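Local coordinates for uncharacterized protein (Bordetella bronchiseptica, PDB 4XG0), which probably phosphorylates acid sugars, as a member of the DUF1537 kinase family that joins a sugar-binding domain to a nucleotide-binding domain, at residues A224-G228 with P245-W250; A352-V356 with A416-R421; V96-R100 with A126-G131. One frame throughout, in Å; residues are numbered along the deposited sequence. Where two conformers were deposited one is given.

The three contacts illustrate how alpha/beta domains are built from helices packed on sheets. Contacts 1 and 3 are helix-helix pairs on the large parallel sheet of the sugar-binding half; in each, the two helices flank a strand in sequence. Their centres are about 19 Å apart and their nearest atoms about 8 Å. Contact 2 instead lays a helix on the mixed sheet of the nucleotide-binding half. Its centre is about 17 Å from that of contact 1, whereas about 34 Å separates it from the centre of contact 3, on the opposite side of the chain's centre. The sulfate beside contact 1, held by Arg248, probably comes from the crystallisation liquor.

Contact 1 of 3, residues A224-G228 with P245-W250. With SO4 (sulfate ion), chain D.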
# COMPACT_ATOMS: atom_id res chain seq x y z
N ALA A 224 -5.23 -7.37 0.97
CA ALA A 224 -4.55 -6.61 -0.07
C ALA A 224 -3.11 -7.10 -0.25
O ALA A 224 -2.64 -7.27 -1.37
CB ALA A 224 -4.56 -5.13 0.27
N ARG A 225 -2.41 -7.36 0.85
CA ARG A 225 -1.06 -7.90 0.78
C ARG A 225 -1.01 -9.28 0.10
O ARG A 225 -0.13 -9.54 -0.73
CB ARG A 225 -0.43 -7.96 2.17
CG ARG A 225 -0.19 -6.57 2.73
CD ARG A 225 0.42 -6.58 4.12
NE ARG A 225 0.89 -5.23 4.45
CZ ARG A 225 1.26 -4.81 5.66
NH1 ARG A 225 1.19 -5.61 6.72
NH2 ARG A 225 1.68 -3.56 5.81
N ALA A 226 -1.94 -10.16 0.46
CA ALA A 226 -2.06 -11.45 -0.18
C ALA A 226 -2.29 -11.29 -1.67
O ALA A 226 -1.70 -12.00 -2.47
CB ALA A 226 -3.19 -12.28 0.44
N ILE A 227 -3.20 -10.40 -2.02
CA ILE A 227 -3.45 -10.08 -3.41
C ILE A 227 -2.15 -9.61 -4.08
O ILE A 227 -1.84 -10.01 -5.19
CB ILE A 227 -4.57 -9.03 -3.55
CG1 ILE A 227 -5.93 -9.72 -3.30
CG2 ILE A 227 -4.56 -8.39 -4.93
CD1 ILE A 227 -7.02 -8.78 -3.04
N GLY A 228 -1.38 -8.76 -3.41
CA GLY A 228 -0.11 -8.32 -3.97
C GLY A 228 0.80 -9.48 -4.29
O GLY A 228 1.38 -9.53 -5.37
N PRO A 245 -5.62 0.30 0.49
CA PRO A 245 -4.74 -0.84 0.71
C PRO A 245 -4.10 -1.36 -0.58
O PRO A 245 -2.91 -1.65 -0.56
CB PRO A 245 -5.71 -1.90 1.32
CG PRO A 245 -6.70 -1.05 2.03
CD PRO A 245 -6.93 0.14 1.15
N LEU A 246 -4.84 -1.41 -1.67
CA LEU A 246 -4.30 -1.90 -2.93
C LEU A 246 -3.34 -0.88 -3.51
O LEU A 246 -2.27 -1.25 -4.00
CB LEU A 246 -5.41 -2.19 -3.93
CG LEU A 246 -6.23 -3.42 -3.63
CD1 LEU A 246 -7.52 -3.47 -4.50
CD2 LEU A 246 -5.33 -4.71 -3.81
N ALA A 247 -3.73 0.39 -3.49
CA ALA A 247 -2.78 1.47 -3.91
C ALA A 247 -1.43 1.33 -3.21
O ALA A 247 -0.35 1.45 -3.83
CB ALA A 247 -3.38 2.82 -3.65
N ARG A 248 -1.46 1.13 -1.89
CA ARG A 248 -0.25 0.96 -1.13
C ARG A 248 0.52 -0.35 -1.41
O ARG A 248 1.75 -0.35 -1.52
CB ARG A 248 -0.56 1.09 0.37
CG ARG A 248 -1.01 2.48 0.80
CD ARG A 248 -1.05 2.63 2.29
NE ARG A 248 -2.25 2.00 2.83
CZ ARG A 248 -3.39 2.64 3.07
NH1 ARG A 248 -4.42 1.97 3.55
NH2 ARG A 248 -3.52 3.94 2.80
N VAL A 249 -0.19 -1.46 -1.55
CA VAL A 249 0.51 -2.70 -1.74
C VAL A 249 1.18 -2.73 -3.11
O VAL A 249 2.32 -3.14 -3.24
CB VAL A 249 -0.44 -3.90 -1.59
CG1 VAL A 249 0.24 -5.14 -2.10
CG2 VAL A 249 -0.78 -4.05 -0.12
N TRP A 250 0.47 -2.25 -4.11
CA TRP A 250 1.01 -2.22 -5.45
C TRP A 250 2.16 -1.19 -5.58
O TRP A 250 3.11 -1.40 -6.34
CB TRP A 250 -0.11 -1.94 -6.45
CG TRP A 250 -0.96 -3.18 -6.74
CD1 TRP A 250 -0.57 -4.48 -6.62
CD2 TRP A 250 -2.32 -3.21 -7.19
NE1 TRP A 250 -1.63 -5.33 -6.96
CE2 TRP A 250 -2.70 -4.57 -7.32
CE3 TRP A 250 -3.27 -2.22 -7.50
CZ2 TRP A 250 -3.96 -4.96 -7.74
CZ3 TRP A 250 -4.50 -2.60 -7.92
CH2 TRP A 250 -4.85 -3.97 -8.03
S SO4 D . -6.77 4.96 4.48
O1 SO4 D . -6.80 3.48 4.60
O2 SO4 D . -7.89 5.53 3.71
O3 SO4 D . -5.55 5.38 3.79
O4 SO4 D . -6.82 5.57 5.82
O HOH W 1 -1.68 -8.27 -7.42
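Ala224 and Val249 form the centre of this helix-helix contact, where two segments run in the same general direction, 40° apart, with 9.0 Å between their axes. The methyl of Ala224 points toward the other helix and settles among three side chains: its CB is 3.6 Å from Pro245 CB and 4.0 Å from Val249 CG2, with Leu246 CD2 a little farther off. Val249 answers from the other side with both branches. Turning CG1 anti to the backbone N (chi1 167°) sends that methyl in beside the backbone of the first helix, 3.7 Å from Ala224 O and equally close to Gly228 CA, whose lack of a side chain permits the approach. The Ala224 carbonyl remains bonded to Gly228 N within its own helix. The second branch, Val249 CG2, meets Arg225 CG at 3.8 Å, the two side chains crossing at about a right angle.

Leu246 continues the apolar seam on the sheet side. Its CD2 lies 3.9 Å from Ile227 CG2 and also covers one face of the Trp250 indole, near the rim. At the edge of the ring, one water in its plane accepts from Trp250 NE1 at 3.0 Å and donates to Ile227 O, joining the helices where no direct hydrogen bond does. Elsewhere on the second helix, Arg248 grips a sulfate with two N-H groups, the shorter bond being NH2 to O3 at 2.7 Å.

Helices 217-230 and 240-252, consecutive and joined through parallel strand 234-238, pack side by side on the large parallel sheet, an arrangement characteristic of alpha/beta folds. Ile227, Leu246 and Trp250 all rest on Pro236 of that strand. Leu246 and Trp250 reach on to adjacent strand 106-110, while helix 196-205 packs against Ala226 and Arg225.

Contact 2 of 3, residues A352-V356 with A416-R421; sequences AAGVV and AAQAIR
Between Gly354 and Ile420, whose CA atoms are 6.5 Å apart, the strand segment 354-356 passes the helix segment 416-421 nearly antiparallel, at 157° and with 8.7 Å between axes. The approach is close because the strand offers little bulk there: Gly354 has no side chain, and Ile420 fills the position above it.

Ile420 is the largest contributor and works with two branches. Its chi1 of -75° places CG1 beside the backbone N and CG2 anti to it, spreading the side chain along the strand. CG2 comes down on the backbone, 3.5 Å from Ala353 O, while CD1 reaches the residues that follow in the strand, touching Val355 O and lying 3.7 Å from Val356 CG2. Val356 points at the helix and presents both methyls to the small Ala416, its CG1 lying 3.9 Å from Ala416 CB. At the far end Ala353 lies over one face of the Arg421 guanidinium, with its CB 4.1 Å from NH2. That arginine forms a salt bridge to Asp316, with a weak hydrogen bond to Gly257 O besides.

Around this core, the backbone of the strand bonds to both neighbours in the mixed sheet: Gly354 and Val356 pair with Leu260, and Val355 with Pro399 and Val401. Val259 and Val401, on the flanking strands, extend the apolar floor beneath the helix.

No hydrogen bond crosses between the two segments. The contact is therefore one of shape, methyl groups and peptide surfaces fitted together in a buried layer, as in alpha/beta folds generally; the hydrogen bonds lie within the helix and within the sheet, and the one charge at the edge is probably balanced by its acidic partner.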
# COMPACT_ATOMS: atom_id res chain seq x y z
N ALA A 352 19.05 2.16 -1.11
CA ALA A 352 18.02 2.11 -0.10
C ALA A 352 16.75 2.64 -0.72
O ALA A 352 16.78 3.47 -1.64
CB ALA A 352 18.41 2.95 1.14
N ALA A 353 15.63 2.13 -0.23
CA ALA A 353 14.34 2.62 -0.63
C ALA A 353 14.04 4.00 -0.07
O ALA A 353 13.20 4.71 -0.60
CB ALA A 353 13.26 1.62 -0.18
N GLY A 354 14.73 4.35 1.02
CA GLY A 354 14.57 5.61 1.72
C GLY A 354 15.29 5.57 3.07
O GLY A 354 15.85 4.53 3.46
N VAL A 355 15.27 6.71 3.75
CA VAL A 355 15.86 6.88 5.06
C VAL A 355 14.86 7.50 5.99
O VAL A 355 14.07 8.37 5.61
CB VAL A 355 17.10 7.79 5.00
CG1 VAL A 355 17.73 7.91 6.41
CG2 VAL A 355 18.07 7.25 4.03
N VAL A 356 14.87 7.03 7.23
CA VAL A 356 14.10 7.62 8.30
C VAL A 356 15.10 8.06 9.38
O VAL A 356 16.01 7.30 9.75
CB VAL A 356 13.12 6.59 8.93
CG1 VAL A 356 12.35 7.21 10.05
CG2 VAL A 356 12.18 6.02 7.90
N ALA A 416 6.74 4.58 9.64
CA ALA A 416 7.56 5.42 8.74
C ALA A 416 8.19 4.64 7.63
O ALA A 416 8.08 5.03 6.46
CB ALA A 416 8.63 6.14 9.52
N ALA A 417 8.82 3.52 7.96
CA ALA A 417 9.40 2.67 6.94
C ALA A 417 8.34 2.16 5.99
O ALA A 417 8.52 2.16 4.76
CB ALA A 417 10.14 1.52 7.58
N GLN A 418 7.21 1.73 6.53
CA GLN A 418 6.15 1.24 5.69
C GLN A 418 5.63 2.35 4.77
O GLN A 418 5.35 2.11 3.61
CB GLN A 418 5.03 0.66 6.57
CG GLN A 418 3.78 0.25 5.80
CD GLN A 418 2.67 -0.36 6.67
OE1 GLN A 418 1.91 -1.21 6.20
NE2 GLN A 418 2.53 0.11 7.91
N ALA A 419 5.55 3.59 5.29
CA ALA A 419 5.05 4.73 4.52
C ALA A 419 5.90 4.97 3.30
O ALA A 419 5.39 5.34 2.25
CB ALA A 419 5.03 5.94 5.35
N ILE A 420 7.21 4.77 3.45
CA ILE A 420 8.12 5.01 2.32
C ILE A 420 7.85 3.93 1.28
O ILE A 420 7.71 4.20 0.08
CB ILE A 420 9.59 4.99 2.75
CG1 ILE A 420 9.96 6.28 3.51
CG2 ILE A 420 10.50 4.85 1.55
CD1 ILE A 420 11.29 6.20 4.28
N ARG A 421 7.77 2.69 1.74
CA ARG A 421 7.63 1.58 0.81
C ARG A 421 6.32 1.69 0.05
O ARG A 421 6.26 1.40 -1.12
CB ARG A 421 7.64 0.27 1.57
CG ARG A 421 8.91 0.01 2.26
CD ARG A 421 9.09 -1.43 2.65
NE ARG A 421 10.52 -1.64 2.60
CZ ARG A 421 11.18 -1.94 1.50
NH1 ARG A 421 10.54 -2.16 0.35
NH2 ARG A 421 12.49 -2.06 1.55

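Contact 3 of 3, residues V96-R100 with A126-G131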
# COMPACT_ATOMS: atom_id res chain seq x y z
N VAL A 96 -12.51 -3.84 -19.83
CA VAL A 96 -11.40 -4.68 -19.37
C VAL A 96 -10.47 -5.04 -20.55
O VAL A 96 -9.24 -4.98 -20.42
CB VAL A 96 -11.92 -5.90 -18.57
CG1 VAL A 96 -10.80 -6.86 -18.25
CG2 VAL A 96 -12.58 -5.41 -17.30
N GLU A 97 -11.04 -5.35 -21.70
CA GLU A 97 -10.22 -5.58 -22.89
C GLU A 97 -9.37 -4.36 -23.27
O GLU A 97 -8.17 -4.47 -23.53
CB GLU A 97 -11.10 -5.97 -24.09
CG GLU A 97 -10.48 -5.63 -25.45
CD GLU A 97 -9.04 -6.12 -25.60
OE1 GLU A 97 -8.34 -5.63 -26.52
OE2 GLU A 97 -8.62 -6.99 -24.79
N ARG A 98 -9.99 -3.19 -23.30
CA ARG A 98 -9.25 -1.97 -23.64
C ARG A 98 -8.07 -1.73 -22.69
O ARG A 98 -6.97 -1.36 -23.13
CB ARG A 98 -10.17 -0.75 -23.62
CG ARG A 98 -11.30 -0.74 -24.63
CD ARG A 98 -11.80 0.68 -24.85
NE ARG A 98 -13.23 0.75 -25.15
CZ ARG A 98 -13.76 0.88 -26.37
NH1 ARG A 98 -15.08 0.94 -26.51
NH2 ARG A 98 -12.99 0.96 -27.46
N LEU A 99 -8.29 -1.93 -21.39
CA LEU A 99 -7.24 -1.69 -20.39
C LEU A 99 -6.09 -2.68 -20.57
O LEU A 99 -4.93 -2.32 -20.51
CB LEU A 99 -7.82 -1.78 -18.97
CG LEU A 99 -8.82 -0.69 -18.64
CD1 LEU A 99 -9.58 -1.01 -17.40
CD2 LEU A 99 -8.08 0.68 -18.44
N ARG A 100 -6.41 -3.95 -20.80
CA ARG A 100 -5.36 -4.92 -20.97
C ARG A 100 -4.59 -4.63 -22.26
O ARG A 100 -3.36 -4.56 -22.27
CB ARG A 100 -5.92 -6.34 -20.98
CG ARG A 100 -4.94 -7.37 -20.41
CD ARG A 100 -5.42 -8.78 -20.61
NE ARG A 100 -5.84 -9.04 -21.98
CZ ARG A 100 -6.39 -10.17 -22.39
NH1 ARG A 100 -6.58 -11.15 -21.51
NH2 ARG A 100 -6.75 -10.30 -23.66
N ALA A 126 -15.54 -9.67 -16.27
CA ALA A 126 -14.28 -8.98 -16.04
C ALA A 126 -13.14 -9.99 -15.92
O ALA A 126 -12.09 -9.83 -16.51
CB ALA A 126 -14.36 -8.12 -14.79
N ARG A 127 -13.36 -11.05 -15.17
CA ARG A 127 -12.30 -12.00 -14.89
C ARG A 127 -11.88 -12.76 -16.13
O ARG A 127 -10.70 -13.05 -16.35
CB ARG A 127 -12.77 -13.00 -13.83
CG ARG A 127 -11.68 -13.93 -13.43
CD ARG A 127 -12.20 -14.98 -12.50
NE ARG A 127 -13.47 -15.51 -12.96
CZ ARG A 127 -13.60 -16.27 -14.04
NH1 ARG A 127 -12.53 -16.56 -14.77
NH2 ARG A 127 -14.80 -16.72 -14.39
N LEU A 128 -12.86 -13.12 -16.94
CA LEU A 128 -12.59 -13.85 -18.17
C LEU A 128 -11.82 -12.96 -19.15
O LEU A 128 -10.92 -13.42 -19.85
CB LEU A 128 -13.90 -14.30 -18.80
CG LEU A 128 -14.61 -15.44 -18.07
CD1 LEU A 128 -15.93 -15.73 -18.76
CD2 LEU A 128 -13.73 -16.68 -18.04
N ALA A 129 -12.18 -11.68 -19.18
CA ALA A 129 -11.55 -10.74 -20.09
C ALA A 129 -10.12 -10.45 -19.66
O ALA A 129 -9.27 -10.11 -20.50
CB ALA A 129 -12.36 -9.45 -20.17
N TRP A 130 -9.86 -10.59 -18.36
CA TRP A 130 -8.54 -10.28 -17.81
C TRP A 130 -7.57 -11.41 -18.09
O TRP A 130 -6.45 -11.18 -18.53
CB TRP A 130 -8.62 -9.99 -16.30
CG TRP A 130 -7.31 -9.60 -15.68
CD1 TRP A 130 -6.57 -10.33 -14.79
CD2 TRP A 130 -6.57 -8.38 -15.90
NE1 TRP A 130 -5.42 -9.64 -14.45
CE2 TRP A 130 -5.40 -8.45 -15.12
CE3 TRP A 130 -6.78 -7.24 -16.69
CZ2 TRP A 130 -4.46 -7.41 -15.08
CZ3 TRP A 130 -5.85 -6.22 -16.66
CH2 TRP A 130 -4.69 -6.32 -15.87
N GLY A 131 -7.99 -12.65 -17.88
CA GLY A 131 -7.13 -13.78 -18.24
C GLY A 131 -7.72 -15.12 -17.87
O GLY A 131 -8.62 -15.21 -17.02
O HOH W 2 -9.21 -9.14 -23.17
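Val96 and Arg100, one turn apart, meet Ala129 and Trp130 through two different torsions. With CG1 anti to the backbone N (chi1 172°), Val96 puts that methyl between the helices, 3.6 Å from Ala129 CB, and it also nears the edge of the Trp130 ring. Arg100 bends at chi3 (49°), curling its guanidinium over the end of helix 119-130. There NH1 donates to Trp130 O at 3.0 Å with an N-H...O angle of 157°; the oxygen lies in the guanidinium plane, but the nitrogen stands well above the carbonyl plane. Ala129 O sits over one guanidinium face, and although it is 3.1 Å from NH1 the angle is too poor for a bond. Arg100 CG also rests 4.0 Å from Trp130 CZ3.

A water donates to both Ala129 O and Glu97 OE2; Glu97 and Arg100 form a long ion pair of charges alone, since OE2 lies well out of the guanidinium plane. Trp130 NE1 hydrogen-bonds to Gln232 O, while Val96 and Trp130 both rest on Leu107 of the intervening strand 106-110. The chemistry is thus layered: apolar packing toward the sheet, and at the rim a positive group that probably suits the carbonyl-rich helix end.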